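Local coordinates for regulatory protein SWI6 (Saccharomyces cerevisiae, PDB 1SW6) that is the subunit shared by the yeast cell-cycle transcription complexes SBF and MBF, here represented by its ankyrin-repeat domain, at residues L121-P126 with H153-L158; K60-A65 with E111-F116; C286-A291 with L317-F322; M200-L205 with D280-T285; T182-L187 with L225-G230. All blocks are in the same frame, centred on the assembly; numbering follows the deposited sequence.

Interaction 1: L121-P126 with H153-L158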
# COMPACT_ATOMS: atom_id res chain seq x y z
N LEU A 121 20.99 -11.88 9.49
CA LEU A 121 19.59 -11.49 9.39
C LEU A 121 19.22 -10.48 10.46
O LEU A 121 19.36 -10.75 11.65
CB LEU A 121 18.68 -12.70 9.52
CG LEU A 121 17.19 -12.35 9.41
CD1 LEU A 121 16.92 -11.73 8.04
CD2 LEU A 121 16.34 -13.59 9.61
N ASN A 122 18.73 -9.32 10.03
CA ASN A 122 18.33 -8.25 10.95
C ASN A 122 16.88 -7.90 10.63
O ASN A 122 16.59 -7.40 9.55
CB ASN A 122 19.23 -7.03 10.72
CG ASN A 122 19.05 -5.96 11.77
OD1 ASN A 122 17.93 -5.61 12.13
ND2 ASN A 122 20.16 -5.43 12.26
N LEU A 123 15.98 -8.17 11.57
CA LEU A 123 14.55 -7.91 11.37
C LEU A 123 14.11 -6.47 11.59
O LEU A 123 12.98 -6.11 11.28
CB LEU A 123 13.71 -8.80 12.30
CG LEU A 123 13.94 -10.31 12.22
CD1 LEU A 123 13.15 -10.98 13.32
CD2 LEU A 123 13.52 -10.82 10.85
N ASN A 124 15.01 -5.64 12.11
CA ASN A 124 14.66 -4.26 12.40
C ASN A 124 15.25 -3.25 11.41
O ASN A 124 15.97 -2.32 11.79
CB ASN A 124 15.08 -3.95 13.84
CG ASN A 124 14.42 -4.88 14.85
OD1 ASN A 124 15.09 -5.53 15.65
ND2 ASN A 124 13.09 -4.96 14.80
N ILE A 125 14.90 -3.44 10.14
CA ILE A 125 15.35 -2.60 9.04
C ILE A 125 14.15 -2.17 8.20
O ILE A 125 13.28 -2.98 7.89
CB ILE A 125 16.30 -3.37 8.09
CG1 ILE A 125 17.51 -3.89 8.86
CG2 ILE A 125 16.71 -2.49 6.92
CD1 ILE A 125 18.41 -4.78 8.02
N PRO A 126 14.07 -0.88 7.84
CA PRO A 126 12.92 -0.49 7.02
C PRO A 126 13.01 -1.28 5.71
O PRO A 126 14.11 -1.48 5.18
CB PRO A 126 13.13 1.01 6.82
CG PRO A 126 13.83 1.42 8.09
CD PRO A 126 14.83 0.30 8.29
N HIS A 153 11.19 -13.56 17.68
CA HIS A 153 12.55 -13.57 17.16
C HIS A 153 13.30 -12.25 17.18
O HIS A 153 14.34 -12.12 16.53
CB HIS A 153 12.55 -14.17 15.76
CG HIS A 153 12.42 -15.67 15.76
ND1 HIS A 153 13.51 -16.51 15.73
CD2 HIS A 153 11.33 -16.47 15.87
CE1 HIS A 153 13.10 -17.76 15.83
NE2 HIS A 153 11.79 -17.76 15.91
N GLY A 154 12.80 -11.27 17.93
CA GLY A 154 13.50 -10.01 18.03
C GLY A 154 12.93 -8.76 17.40
O GLY A 154 13.42 -7.66 17.68
N SER A 155 11.93 -8.89 16.55
CA SER A 155 11.36 -7.70 15.92
C SER A 155 10.93 -6.69 16.98
O SER A 155 10.14 -7.02 17.88
CB SER A 155 10.17 -8.08 15.04
OG SER A 155 10.59 -8.84 13.93
N ASN A 156 11.44 -5.48 16.86
CA ASN A 156 11.12 -4.40 17.79
C ASN A 156 9.75 -3.85 17.40
O ASN A 156 9.55 -3.38 16.28
CB ASN A 156 12.17 -3.30 17.69
CG ASN A 156 12.01 -2.23 18.74
OD1 ASN A 156 10.91 -1.74 18.99
ND2 ASN A 156 13.13 -1.84 19.36
N ARG A 157 8.82 -3.90 18.34
CA ARG A 157 7.46 -3.45 18.08
C ARG A 157 7.26 -1.95 18.23
O ARG A 157 6.21 -1.42 17.88
CB ARG A 157 6.51 -4.19 19.02
CG ARG A 157 6.60 -5.70 18.89
CD ARG A 157 6.00 -6.40 20.09
NE ARG A 157 6.75 -6.13 21.32
CZ ARG A 157 6.52 -6.72 22.48
NH1 ARG A 157 5.55 -7.62 22.58
NH2 ARG A 157 7.25 -6.41 23.54
N LEU A 158 8.27 -1.25 18.74
CA LEU A 158 8.14 0.18 18.96
C LEU A 158 8.51 1.11 17.81
O LEU A 158 8.26 2.31 17.88
CB LEU A 158 8.94 0.57 20.21
CG LEU A 158 8.63 -0.15 21.53
CD1 LEU A 158 9.35 0.57 22.67
CD2 LEU A 158 7.13 -0.14 21.79
O HOH W 1 10.18 -6.01 12.15

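Interaction 2: K60-A65 with E111-F116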
# COMPACT_ATOMS: atom_id res chain seq x y z
N LYS A 60 19.76 -5.38 4.41
CA LYS A 60 18.45 -5.02 3.87
C LYS A 60 18.06 -5.95 2.73
O LYS A 60 16.93 -6.45 2.69
CB LYS A 60 18.46 -3.57 3.38
CG LYS A 60 17.11 -3.11 2.87
CD LYS A 60 17.12 -1.62 2.54
CE LYS A 60 15.73 -1.15 2.12
NZ LYS A 60 15.72 0.26 1.64
N MET A 61 18.99 -6.19 1.81
CA MET A 61 18.73 -7.08 0.68
C MET A 61 18.35 -8.46 1.19
O MET A 61 17.46 -9.11 0.64
CB MET A 61 19.96 -7.18 -0.23
CG MET A 61 20.45 -5.83 -0.72
SD MET A 61 22.00 -5.93 -1.62
CE MET A 61 21.78 -4.59 -2.80
N LYS A 62 19.02 -8.91 2.25
CA LYS A 62 18.72 -10.20 2.83
C LYS A 62 17.34 -10.18 3.48
O LYS A 62 16.53 -11.08 3.27
CB LYS A 62 19.76 -10.58 3.89
CG LYS A 62 19.53 -11.96 4.49
CD LYS A 62 20.48 -12.26 5.62
CE LYS A 62 20.30 -13.69 6.12
NZ LYS A 62 21.15 -13.97 7.32
N LEU A 63 17.07 -9.14 4.28
CA LEU A 63 15.77 -9.03 4.93
C LEU A 63 14.67 -8.99 3.87
O LEU A 63 13.65 -9.67 3.99
CB LEU A 63 15.70 -7.75 5.78
CG LEU A 63 14.35 -7.50 6.47
CD1 LEU A 63 14.02 -8.68 7.36
CD2 LEU A 63 14.40 -6.20 7.29
N GLU A 64 14.90 -8.20 2.82
CA GLU A 64 13.94 -8.10 1.73
C GLU A 64 13.68 -9.47 1.13
O GLU A 64 12.55 -9.78 0.76
CB GLU A 64 14.46 -7.14 0.64
CG GLU A 64 14.33 -5.66 0.98
CD GLU A 64 14.73 -4.74 -0.18
OE1 GLU A 64 14.57 -3.50 -0.06
OE2 GLU A 64 15.20 -5.26 -1.22
N ALA A 65 14.73 -10.29 1.04
CA ALA A 65 14.59 -11.63 0.47
C ALA A 65 13.73 -12.49 1.38
O ALA A 65 12.73 -13.07 0.94
CB ALA A 65 15.97 -12.27 0.27
N GLU A 111 16.88 -21.43 5.79
CA GLU A 111 16.90 -21.36 4.34
C GLU A 111 17.47 -20.04 3.82
O GLU A 111 18.27 -20.04 2.89
CB GLU A 111 15.48 -21.53 3.80
CG GLU A 111 15.41 -21.77 2.31
CD GLU A 111 14.45 -20.83 1.60
OE1 GLU A 111 14.83 -19.65 1.31
OE2 GLU A 111 13.28 -21.25 1.30
N VAL A 112 17.05 -18.93 4.42
CA VAL A 112 17.52 -17.62 4.00
C VAL A 112 18.94 -17.33 4.47
O VAL A 112 19.66 -16.55 3.84
CB VAL A 112 16.60 -16.49 4.51
CG1 VAL A 112 16.59 -16.47 6.03
CG2 VAL A 112 17.07 -15.15 3.97
N ASN A 113 19.34 -17.94 5.58
CA ASN A 113 20.68 -17.75 6.10
C ASN A 113 21.70 -18.46 5.22
O ASN A 113 22.88 -18.12 5.21
CB ASN A 113 20.78 -18.27 7.54
CG ASN A 113 20.19 -17.30 8.54
OD1 ASN A 113 20.03 -17.63 9.72
ND2 ASN A 113 19.87 -16.10 8.09
N ASP A 114 21.22 -19.46 4.48
CA ASP A 114 22.09 -20.22 3.59
C ASP A 114 22.29 -19.42 2.31
O ASP A 114 23.41 -19.28 1.83
CB ASP A 114 21.47 -21.58 3.27
CG ASP A 114 21.23 -22.42 4.51
OD1 ASP A 114 22.06 -22.37 5.43
OD2 ASP A 114 20.21 -23.14 4.55
N ALA A 115 21.19 -18.91 1.76
CA ALA A 115 21.25 -18.11 0.54
C ALA A 115 22.10 -16.87 0.79
O ALA A 115 22.75 -16.36 -0.11
CB ALA A 115 19.84 -17.72 0.10
N PHE A 116 22.07 -16.39 2.03
CA PHE A 116 22.85 -15.23 2.44
C PHE A 116 23.71 -15.61 3.64
O PHE A 116 23.53 -15.08 4.74
CB PHE A 116 21.93 -14.06 2.84
CG PHE A 116 21.07 -13.54 1.72
CD1 PHE A 116 19.95 -14.26 1.30
CD2 PHE A 116 21.36 -12.33 1.11
CE1 PHE A 116 19.13 -13.77 0.29
CE2 PHE A 116 20.55 -11.83 0.09
CZ PHE A 116 19.43 -12.55 -0.32
O HOH W 2 23.65 -16.07 7.70

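Interaction 3: C286-A291 with L317-F322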
# COMPACT_ATOMS: atom_id res chain seq x y z
N CYS A 286 -9.79 12.39 19.54
CA CYS A 286 -10.37 11.55 18.51
C CYS A 286 -11.85 11.90 18.37
O CYS A 286 -12.42 11.84 17.28
CB CYS A 286 -10.15 10.06 18.82
SG CYS A 286 -10.87 9.38 20.34
N LEU A 287 -12.47 12.30 19.47
CA LEU A 287 -13.88 12.68 19.44
C LEU A 287 -14.12 13.89 18.54
O LEU A 287 -15.12 13.94 17.82
CB LEU A 287 -14.38 12.99 20.85
CG LEU A 287 -15.83 13.48 20.93
CD1 LEU A 287 -16.77 12.41 20.37
CD2 LEU A 287 -16.17 13.83 22.37
N ASN A 288 -13.21 14.87 18.59
CA ASN A 288 -13.34 16.09 17.79
C ASN A 288 -13.16 15.78 16.30
O ASN A 288 -13.82 16.39 15.46
CB ASN A 288 -12.33 17.14 18.25
CG ASN A 288 -12.85 18.57 18.07
OD1 ASN A 288 -13.91 18.78 17.47
ND2 ASN A 288 -12.11 19.56 18.57
N ILE A 289 -12.28 14.84 15.98
CA ILE A 289 -12.05 14.43 14.60
C ILE A 289 -13.31 13.70 14.14
O ILE A 289 -13.77 13.85 13.00
CB ILE A 289 -10.85 13.45 14.50
CG1 ILE A 289 -9.53 14.22 14.67
CG2 ILE A 289 -10.90 12.68 13.18
CD1 ILE A 289 -8.32 13.33 14.80
N ALA A 290 -13.88 12.91 15.04
CA ALA A 290 -15.08 12.14 14.74
C ALA A 290 -16.30 13.03 14.53
O ALA A 290 -17.14 12.75 13.68
CB ALA A 290 -15.34 11.13 15.86
N ALA A 291 -16.43 14.09 15.33
CA ALA A 291 -17.57 14.99 15.21
C ALA A 291 -17.58 15.65 13.84
O ALA A 291 -18.63 15.89 13.26
CB ALA A 291 -17.53 16.05 16.31
N LEU A 317 -12.47 25.17 18.37
CA LEU A 317 -13.56 24.25 18.04
C LEU A 317 -13.62 23.05 18.99
O LEU A 317 -12.60 22.44 19.32
CB LEU A 317 -13.41 23.76 16.60
CG LEU A 317 -13.41 24.86 15.53
CD1 LEU A 317 -13.14 24.25 14.16
CD2 LEU A 317 -14.74 25.59 15.55
N ARG A 318 -14.83 22.71 19.41
CA ARG A 318 -15.08 21.60 20.32
C ARG A 318 -16.12 20.69 19.68
O ARG A 318 -16.92 21.14 18.87
CB ARG A 318 -15.61 22.12 21.66
CG ARG A 318 -14.74 23.20 22.30
CD ARG A 318 -15.55 23.96 23.34
NE ARG A 318 -16.74 24.53 22.72
CZ ARG A 318 -17.82 24.94 23.38
NH1 ARG A 318 -17.86 24.85 24.70
NH2 ARG A 318 -18.86 25.41 22.71
N PRO A 319 -16.13 19.40 20.05
CA PRO A 319 -17.10 18.45 19.50
C PRO A 319 -18.54 18.93 19.63
O PRO A 319 -19.36 18.68 18.75
CB PRO A 319 -16.84 17.19 20.30
CG PRO A 319 -15.36 17.24 20.50
CD PRO A 319 -15.15 18.70 20.89
N VAL A 320 -18.86 19.62 20.73
CA VAL A 320 -20.22 20.11 20.91
C VAL A 320 -20.61 21.10 19.82
O VAL A 320 -21.79 21.29 19.54
CB VAL A 320 -20.44 20.78 22.31
CG1 VAL A 320 -20.40 19.71 23.40
CG2 VAL A 320 -19.39 21.86 22.56
N ASP A 321 -19.61 21.70 19.18
CA ASP A 321 -19.88 22.66 18.12
C ASP A 321 -20.36 21.97 16.85
O ASP A 321 -20.90 22.62 15.95
CB ASP A 321 -18.63 23.49 17.80
CG ASP A 321 -18.18 24.32 18.99
OD1 ASP A 321 -19.06 24.83 19.72
OD2 ASP A 321 -16.95 24.47 19.18
N PHE A 322 -20.16 20.66 16.77
CA PHE A 322 -20.60 19.88 15.62
C PHE A 322 -21.80 19.03 16.02
O PHE A 322 -22.18 18.10 15.31
CB PHE A 322 -19.48 18.98 15.09
CG PHE A 322 -18.31 19.74 14.54
CD1 PHE A 322 -17.09 19.75 15.22
CD2 PHE A 322 -18.43 20.47 13.36
CE1 PHE A 322 -16.01 20.49 14.73
CE2 PHE A 322 -17.36 21.21 12.87
CZ PHE A 322 -16.15 21.23 13.55
O HOH W 3 -21.03 15.01 14.22

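Interaction 4: M200-L205 with D280-T285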
# COMPACT_ATOMS: atom_id res chain seq x y z
N MET A 200 2.42 13.20 14.57
CA MET A 200 1.31 14.15 14.67
C MET A 200 0.71 14.04 16.08
O MET A 200 -0.38 14.54 16.35
CB MET A 200 0.23 13.79 13.65
CG MET A 200 0.64 14.00 12.20
SD MET A 200 0.65 15.77 11.79
CE MET A 200 -1.12 16.07 11.64
N ASN A 201 1.44 13.37 16.97
CA ASN A 201 0.99 13.12 18.33
C ASN A 201 -0.37 12.43 18.30
O ASN A 201 -1.21 12.64 19.18
CB ASN A 201 0.90 14.42 19.14
CG ASN A 201 2.26 15.08 19.33
OD1 ASN A 201 3.27 14.41 19.53
ND2 ASN A 201 2.27 16.40 19.29
N ARG A 202 -0.60 11.62 17.28
CA ARG A 202 -1.85 10.89 17.16
C ARG A 202 -1.70 9.49 17.75
O ARG A 202 -0.74 8.77 17.45
CB ARG A 202 -2.29 10.81 15.70
CG ARG A 202 -2.95 12.10 15.26
CD ARG A 202 -3.18 12.15 13.76
NE ARG A 202 -3.99 13.31 13.41
CZ ARG A 202 -4.32 13.65 12.17
NH1 ARG A 202 -3.90 12.90 11.15
NH2 ARG A 202 -5.08 14.72 11.94
N THR A 203 -2.65 9.13 18.60
CA THR A 203 -2.64 7.83 19.26
C THR A 203 -3.36 6.80 18.40
O THR A 203 -3.84 7.12 17.30
CB THR A 203 -3.36 7.91 20.60
OG1 THR A 203 -4.77 8.00 20.38
CG2 THR A 203 -2.89 9.17 21.35
N ILE A 204 -3.44 5.57 18.91
CA ILE A 204 -4.11 4.51 18.18
C ILE A 204 -5.59 4.86 18.02
O ILE A 204 -6.21 4.51 17.02
CB ILE A 204 -3.97 3.15 18.92
CG1 ILE A 204 -4.59 2.03 18.07
CG2 ILE A 204 -4.63 3.20 20.27
CD1 ILE A 204 -3.76 1.73 16.81
N LEU A 205 -6.16 5.57 19.00
CA LEU A 205 -7.57 5.95 18.92
C LEU A 205 -7.80 6.98 17.83
O LEU A 205 -8.83 6.98 17.19
CB LEU A 205 -8.09 6.52 20.24
CG LEU A 205 -8.29 5.53 21.39
CD1 LEU A 205 -8.99 6.24 22.56
CD2 LEU A 205 -9.13 4.36 20.88
N ASP A 280 -4.06 15.66 19.65
CA ASP A 280 -2.98 15.53 18.69
C ASP A 280 -2.36 16.91 18.47
O ASP A 280 -2.64 17.84 19.23
CB ASP A 280 -3.49 14.95 17.36
CG ASP A 280 -4.41 15.90 16.60
OD1 ASP A 280 -4.72 16.99 17.11
OD2 ASP A 280 -4.82 15.54 15.48
N SER A 281 -1.54 17.04 17.43
CA SER A 281 -0.86 18.31 17.14
C SER A 281 -1.78 19.47 16.78
O SER A 281 -1.38 20.63 16.91
CB SER A 281 0.17 18.11 16.03
OG SER A 281 1.34 17.51 16.56
N ASN A 282 -2.98 19.17 16.31
CA ASN A 282 -3.94 20.21 15.97
C ASN A 282 -4.75 20.52 17.22
O ASN A 282 -5.53 21.46 17.25
CB ASN A 282 -4.89 19.75 14.84
CG ASN A 282 -4.14 19.34 13.58
OD1 ASN A 282 -3.08 19.89 13.27
ND2 ASN A 282 -4.69 18.38 12.84
N GLY A 283 -4.54 19.71 18.26
CA GLY A 283 -5.26 19.90 19.50
C GLY A 283 -6.59 19.16 19.48
O GLY A 283 -7.45 19.41 20.34
N ASP A 284 -6.76 18.27 18.51
CA ASP A 284 -7.98 17.49 18.36
C ASP A 284 -7.96 16.19 19.14
O ASP A 284 -6.94 15.49 19.17
CB ASP A 284 -8.23 17.08 16.90
CG ASP A 284 -8.69 18.23 16.03
OD1 ASP A 284 -9.51 19.05 16.50
OD2 ASP A 284 -8.24 18.29 14.86
N THR A 285 -9.08 15.86 19.76
CA THR A 285 -9.21 14.60 20.46
C THR A 285 -9.81 13.71 19.37
O THR A 285 -10.29 14.22 18.35
CB THR A 285 -10.20 14.70 21.61
OG1 THR A 285 -11.45 15.20 21.12
CG2 THR A 285 -9.67 15.61 22.70

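Interaction 5: T182-L187 with L225-G230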
# COMPACT_ATOMS: atom_id res chain seq x y z
N THR A 182 -8.68 -11.22 13.74
CA THR A 182 -7.44 -11.45 14.47
C THR A 182 -7.06 -10.31 15.40
O THR A 182 -6.12 -10.44 16.18
CB THR A 182 -6.24 -11.66 13.51
OG1 THR A 182 -6.25 -10.64 12.50
CG2 THR A 182 -6.31 -13.04 12.84
N PHE A 183 -7.79 -9.20 15.34
CA PHE A 183 -7.45 -8.04 16.16
C PHE A 183 -7.29 -8.27 17.66
O PHE A 183 -6.28 -7.85 18.23
CB PHE A 183 -8.46 -6.91 15.94
CG PHE A 183 -7.99 -5.58 16.48
CD1 PHE A 183 -6.83 -4.99 15.99
CD2 PHE A 183 -8.72 -4.92 17.46
CE1 PHE A 183 -6.39 -3.75 16.48
CE2 PHE A 183 -8.29 -3.68 17.95
CZ PHE A 183 -7.13 -3.10 17.46
N GLU A 184 -8.26 -8.90 18.30
CA GLU A 184 -8.16 -9.11 19.74
C GLU A 184 -6.95 -9.95 20.10
O GLU A 184 -6.26 -9.65 21.08
CB GLU A 184 -9.44 -9.74 20.30
CG GLU A 184 -9.41 -9.90 21.83
CD GLU A 184 -10.80 -9.93 22.46
OE1 GLU A 184 -11.79 -10.16 21.73
OE2 GLU A 184 -10.90 -9.72 23.68
N ALA A 185 -6.67 -11.00 19.32
CA ALA A 185 -5.51 -11.84 19.59
C ALA A 185 -4.24 -11.04 19.31
O ALA A 185 -3.22 -11.22 19.99
CB ALA A 185 -5.55 -13.10 18.70
N LEU A 186 -4.30 -10.16 18.32
CA LEU A 186 -3.14 -9.32 17.98
C LEU A 186 -2.69 -8.42 19.14
O LEU A 186 -1.50 -8.15 19.33
CB LEU A 186 -3.46 -8.45 16.77
CG LEU A 186 -2.31 -7.60 16.20
CD1 LEU A 186 -1.26 -8.51 15.57
CD2 LEU A 186 -2.87 -6.65 15.15
N LEU A 187 -3.65 -7.94 19.92
CA LEU A 187 -3.32 -7.07 21.04
C LEU A 187 -2.44 -7.77 22.07
O LEU A 187 -1.64 -7.13 22.74
CB LEU A 187 -4.60 -6.53 21.68
CG LEU A 187 -5.38 -5.56 20.77
CD1 LEU A 187 -6.68 -5.13 21.42
CD2 LEU A 187 -4.50 -4.34 20.47
N LEU A 225 -12.37 -0.27 17.97
CA LEU A 225 -12.59 0.51 19.19
C LEU A 225 -13.15 -0.34 20.32
O LEU A 225 -12.62 -0.31 21.43
CB LEU A 225 -13.54 1.67 18.91
CG LEU A 225 -14.01 2.47 20.13
CD1 LEU A 225 -12.79 2.99 20.91
CD2 LEU A 225 -14.87 3.64 19.68
N ASP A 226 -14.21 -1.10 20.04
CA ASP A 226 -14.82 -1.93 21.09
C ASP A 226 -13.91 -3.06 21.55
O ASP A 226 -13.83 -3.33 22.73
CB ASP A 226 -16.17 -2.49 20.63
CG ASP A 226 -17.22 -1.41 20.43
OD1 ASP A 226 -17.13 -0.35 21.09
OD2 ASP A 226 -18.16 -1.63 19.63
N ILE A 227 -13.22 -3.71 20.61
CA ILE A 227 -12.30 -4.79 20.98
C ILE A 227 -11.19 -4.24 21.87
O ILE A 227 -10.79 -4.89 22.84
CB ILE A 227 -11.64 -5.44 19.73
CG1 ILE A 227 -12.64 -6.33 19.00
CG2 ILE A 227 -10.43 -6.28 20.16
CD1 ILE A 227 -13.22 -7.43 19.86
N LEU A 228 -10.68 -3.06 21.55
CA LEU A 228 -9.62 -2.45 22.34
C LEU A 228 -10.07 -2.18 23.79
O LEU A 228 -9.36 -2.51 24.74
CB LEU A 228 -9.15 -1.14 21.69
CG LEU A 228 -8.11 -0.31 22.46
CD1 LEU A 228 -6.98 -1.21 22.92
CD2 LEU A 228 -7.57 0.80 21.58
N MET A 229 -11.26 -1.59 23.95
CA MET A 229 -11.77 -1.30 25.29
C MET A 229 -12.02 -2.61 26.06
O MET A 229 -11.63 -2.73 27.22
CB MET A 229 -13.05 -0.47 25.20
CG MET A 229 -12.85 0.94 24.65
SD MET A 229 -11.65 1.92 25.61
CE MET A 229 -12.60 2.14 27.14
N GLY A 230 -12.67 -3.58 25.42
CA GLY A 230 -12.91 -4.85 26.08
C GLY A 230 -11.61 -5.53 26.49
O GLY A 230 -11.50 -6.09 27.59
O HOH W 4 -12.31 -7.25 23.65

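Interaction 1: L121-P126 with H153-L158
Leu-123 turns its side chain onto the chain leaving helix 144-152, and here the packing is close: CD1 lies 3.4 Å from Ser-155 OG and 3.6 Å from His-153 O. The branched end of the leucine suits the place because it reaches across between the loops, packing on His-153 CB (4.1 Å from CD1) and around Ser-155. That serine, small and buried, takes little room, and its OG has a weak hydrogen bond to Leu-150 O. Gly-154, with positive phi, is the C-prime residue of the Schellman motif that ends the helix; a side chain there would jam against the preceding carbonyl. Asn-124 belongs to the tight part too, its amide end set against the backbone of Gly-154 to Asn-156 and its plane 87° from the amide of Asn-156.

The looser side is bridged by solvent: a water donates to Leu-123 O at 2.9 Å and makes a weak bond to Ser-155 OG.

The contact joins the loop before helix 134-140 to the loop after helix 144-152, the latter in ANK 1. Around it, Leu-121 and Ile-125 lean on helix 57-71, His-153 on helix 105-115, and Ser-155 on helix 134-140.

Interaction 2: K60-A65 with E111-F116
Lys-62 and Phe-116 are the closest backbone pair, CA to CA 6.5 Å, where the last turn of helix 105-115 unwinds beside the middle of helix 57-71. Phe-116, the first residue to leave helical geometry, sets its ring against Lys-62, whose CA stands over one face, 3.9 Å from the ring centroid and 19° off the normal, in a CH-pi contact. The lysine chain then runs on past the ring: CG, anti to the backbone N (chi1 -178°), lies 3.5 Å from Phe-116 CG, and the extended methylenes slide by in the direction opposite to the phenylalanine side chain. Lysine suits the place because its long aliphatic part can cover an aromatic ring while its ammonium group reaches beyond it. NZ finds a hydrogen bond to Thr-119 O, and it also makes a weak one to a water.

Further along the helix, Ala-65 CB approaches Phe-116 CE1 to 3.5 Å, a small residue leaving room for the ring. Val-112 touches the lysine methylenes, its CG2 4.1 Å from Lys-62 CG, a branched apolar group for an apolar stretch of chain. Leu-121 touches both Lys-62 and Asn-113.

In this part of the ankyrin-repeat fragment, two helices distant in sequence are thus joined by the aromatic residue that follows helix 105-115, which packs on helix 57-71 through CH-pi and apolar contacts.

Interaction 3: C286-A291 with L317-F322
Pro-319 and Asn-288 bury the most surface here, followed by Ala-291, and they meet where helix 286-293 of ANK 4 faces the short 3-10 turn of ANK 5. The proline ring lies across the asparagine side chain at about a right angle, with CG 3.6 Å from Asn-288 CA and CD 3.6 Å from Asn-288 OD1. Proline suits the spot: it is compact and apolar, and its ring restrains phi near the value needed at the start of the 3-10 segment 319-321. Its CG also packs on Leu-287 CG at 3.8 Å.

Asn-288 does the polar work. Its ND2 donates to Leu-317 O at 3.0 Å, the acceptor close to the amide plane although the donor stands 50° above the carbonyl plane. OD1 of the same amide faces the edge of the Phe-322 ring, near its plane. An alanine at Asn-288 would probably leave Leu-317 O without this donor and open a gap beside the proline ring.

Ala-291, nearly one turn further on, points its methyl across: CB is 3.7 Å from Phe-322 CB, and a small residue is what lets the phenylalanine come so near. A water donates to Ala-291 O and, weakly, to Phe-322 O.

Just before the 3-10 turn, Arg-318 N donates to Asp-321 OD2 and NH2 forms a salt bridge with OD1. The whole is characteristic of the ankyrin stack, the start of one repeat's helical part packing on the first helix of the repeat before it.

Interaction 4: M200-L205 with D280-T285
Arg-202 and Asp-280 lie side by side and point the same way, with guanidinium and carboxylate planes only 22° apart. Extended from CG to NE, the arginine donates NE to Asp-280 OD2 at 3.2 Å in a salt bridge that is nearly straight (166°) and uses the anti lone pair of the oxygen. Met-200 CE stands over the centre of the guanidinium, 4.0 Å above its plane, while the amide of Asn-282 is set perpendicular to that plane.

The other oxygen of Asp-280 faces its own turn. CG lies between the backbone N and the carbonyl carbon (chi1 68°), and OD1 accepts from Asn-282 N and Asp-284 N on opposite faces of its plane. The bond to Asn-282 N makes an Asx turn within a type I beta turn from Asp-280 to Gly-283, part of the loop that leads from ANK 3 into ANK 4. A leucine in place of Asp-280 would probably leave Arg-202 without this charge partner and the turn without the oxygen that grips two backbone N-H groups.

Alongside, Ser-281 N donates to Met-200 O at 3.0 Å, and its small side chain adds a weak bond from OG to the same oxygen. Asp-280 CA also makes a CA-H...O contact with Asn-201 O, 3.4 Å away.

Interaction 5: T182-L187 with L225-G230
Phe-183 and Ile-227 touch where helix 183-190 of ANK 2 packs beside helix 218-234 of ANK 3, part of the side-by-side stacking of helices in the ankyrin fold. The short segments run in broadly the same direction, at a signed crossing angle of -40° and with 9.8 Å between their axes, Glu-184 and Ile-227 coming nearest in the backbone.

Ile-227 carries the contact. Its CG2, anti to the backbone N, projects among three side chains of the other helix: Phe-183 CD2 at 3.5 Å, Glu-184 CB at 3.6 Å and Leu-187 CD1 at 4.1 Å. The phenylalanine and isoleucine slide past each other in opposite directions, and Ile-227 CB lies in plane at the edge of the ring. A beta-branched residue is apt here, for it places the CG2 methyl close to its own helix and among all three partners. The other branch ends in CD1, 3.6 Å from Glu-184 OE1. Leu-187 CD1 meets Leu-228 CD1 at 4.2 Å, two buried leucines whose apolar ends meet. Phe-183 is further enclosed by Ala-171 and Val-172 of helix 167-173.

Glu-184 serves both sides of the boundary. Its methylenes lie against Ile-227, crossing that side chain at about a right angle, while OE2 forms a salt bridge to Lys-234 and takes a weak bond from a water that also donates to Ile-227 O at 2.9 Å. The chemistry is therefore divided: dispersion and shape hold the buried face, and along its margin the charged pair and the water bridge would probably add directional links between the same two helices.

How the interactions relate
From the N terminus, interaction 2 comes first, joining helix 57-71 to the end of helix 105-115 across a partly unmodelled span. Interaction 1 follows in series and closes the loop holding helices 134-140 and 144-152; it touches interaction 2, where Leu-121 meets Lys-62. Interaction 5 closes the span 187-225 and joins ANK 2 to ANK 3; interaction 4 closes the longer, partly unmodelled span 205-280, tying the start of ANK 3 to its junction with ANK 4. These two cross and meet inside ANK 3, Leu-205 packing on Leu-225 and Leu-228, Ile-204 on Leu-228. Interaction 3 closes the loop from ANK 4 into ANK 5, touching interaction 4 through Cys-286 and Ile-289.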